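Local coordinates for chitin elicitor-binding protein (Oryza sativa subsp. japonica, PDB 5JCD), which binds chitin oligosaccharides through its extracellular lysin-motif region and helps pass this fungal elicitor signal on to the plant's defence responses, at residues 50-53 with 54-58. Residues are numbered along the deposited sequence; the frame is centred on the assembly and turned at random.
Sequences DGTL and SSAPV
Leu53 and Ala56 close a type I beta turn, with Ser54 and Ser55 at its two central positions. The one hydrogen bond between 50-53 and 54-58 runs from Ala56 N to Leu53 O over 3.0 Å. It is moderately bent, with an N-H...O angle of 153°, and the donor stands well off the carbonyl plane, 55° out of it, consistent with the tight reversal of the chain. Ser55 N also comes to 3.1 Å from Leu53 O, but its angle is too poor for a bond, so a single amide grips this oxygen within the turn.

Van der Waals contacts lie beside this bond; one is an apolar methyl pair, the other two bring a carbon against an oxygen. The methyl CG2 of Thr52 meets CB of Ala56 tip to tip at 3.6 Å, joining residues four apart across the mouth of the turn. The torsion of Thr52 (chi1 -54°) sets CG2 anti to the backbone N and leaves OG1 beside that N, which divides the side chain: the methyl faces Ala56, while the hydroxyl turns back to hydrogen-bond with Pro49 O. CB of Ala56 also lies against Leu53 O, 3.2 Å away. A looser touch links CB of Leu53 with OG of Ser55 at 3.9 Å.

The turn belongs to the surface loop that leads from helix 39-45 into strand 57-58, in the N-terminal part of the chitin-binding ectodomain and away from its known sugar sites. Backbone bonds of Ser54 with Gly28 and Ala56 with Tyr27 tie it to the start of helix 27-34, where Ala56 also packs on the Tyr27 side chain. Thr52 touches Leu43 and Ser54 touches Leu39, both of helix 39-45, and beyond the turn the chain enters strand 57-58, antiparallel to strand 25-26.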
loop_
_atom_site.group_PDB
_atom_site.type_symbol
_atom_site.label_atom_id
_atom_site.label_comp_id
_atom_site.label_asym_id
_atom_site.label_seq_id
_atom_site.Cartn_x
_atom_site.Cartn_y
_atom_site.Cartn_z
ATOM N N ASP A 50 21.499 -9.848 5.051
ATOM C CA ASP A 50 22.009 -9.814 3.672
ATOM C C ASP A 50 22.030 -11.161 2.957
ATOM O O ASP A 50 21.693 -11.246 1.773
ATOM C CB ASP A 50 23.440 -9.278 3.666
ATOM C CG ASP A 50 23.538 -7.871 4.199
ATOM O OD1 ASP A 50 22.750 -7.544 5.107
ATOM O OD2 ASP A 50 24.440 -7.116 3.761
ATOM N N GLY A 51 22.385 -12.222 3.670
ATOM C CA GLY A 51 22.581 -13.509 3.026
ATOM C C GLY A 51 21.310 -14.280 2.740
ATOM O O GLY A 51 21.362 -15.429 2.295
ATOM N N THR A 52 20.170 -13.650 3.011
ATOM C CA THR A 52 18.866 -14.265 2.794
ATOM C C THR A 52 18.569 -14.463 1.304
ATOM O O THR A 52 18.686 -13.532 0.503
ATOM C CB THR A 52 17.755 -13.415 3.434
ATOM O OG1 THR A 52 18.065 -13.185 4.816
ATOM C CG2 THR A 52 16.411 -14.120 3.326
ATOM N N LEU A 53 18.195 -15.685 0.936
ATOM C CA LEU A 53 17.907 -16.006 -0.462
ATOM C C LEU A 53 16.560 -15.472 -0.895
ATOM O O LEU A 53 15.681 -15.249 -0.069
ATOM C CB LEU A 53 17.962 -17.509 -0.712
ATOM C CG LEU A 53 19.319 -18.154 -0.455
ATOM C CD1 LEU A 53 19.188 -19.629 -0.665
ATOM C CD2 LEU A 53 20.393 -17.565 -1.373
ATOM N N SER A 54 16.413 -15.262 -2.197
ATOM C CA SER A 54 15.194 -14.710 -2.750
ATOM C C SER A 54 14.041 -15.682 -2.579
ATOM O O SER A 54 12.878 -15.310 -2.745
ATOM C CB SER A 54 15.360 -14.385 -4.224
ATOM O OG SER A 54 14.998 -15.514 -4.986
ATOM N N SER A 55 14.371 -16.930 -2.260
ATOM C CA SER A 55 13.368 -17.983 -2.113
ATOM C C SER A 55 12.833 -17.999 -0.693
ATOM O O SER A 55 12.032 -18.863 -0.330
ATOM C CB SER A 55 13.944 -19.363 -2.462
ATOM O OG SER A 55 14.950 -19.767 -1.546
ATOM N N ALA A 56 13.283 -17.043 0.115
ATOM C CA ALA A 56 12.815 -16.958 1.499
ATOM C C ALA A 56 11.279 -16.902 1.526
ATOM O O ALA A 56 10.661 -16.076 0.849
ATOM C CB ALA A 56 13.400 -15.748 2.165
ATOM N N PRO A 57 10.670 -17.778 2.327
ATOM C CA PRO A 57 9.230 -18.027 2.199
ATOM C C PRO A 57 8.367 -16.962 2.874
ATOM O O PRO A 57 8.704 -16.437 3.930
ATOM C CB PRO A 57 9.058 -19.381 2.893
ATOM C CG PRO A 57 10.087 -19.335 3.987
ATOM C CD PRO A 57 11.278 -18.595 3.388
ATOM N N VAL A 58 7.255 -16.637 2.232
ATOM C CA VAL A 58 6.213 -15.859 2.872
ATOM C C VAL A 58 4.983 -16.736 2.899
ATOM O O VAL A 58 4.473 -17.149 1.854
ATOM C CB VAL A 58 5.905 -14.565 2.103
ATOM C CG1 VAL A 58 4.822 -13.781 2.821
ATOM C CG2 VAL A 58 7.166 -13.738 1.920
#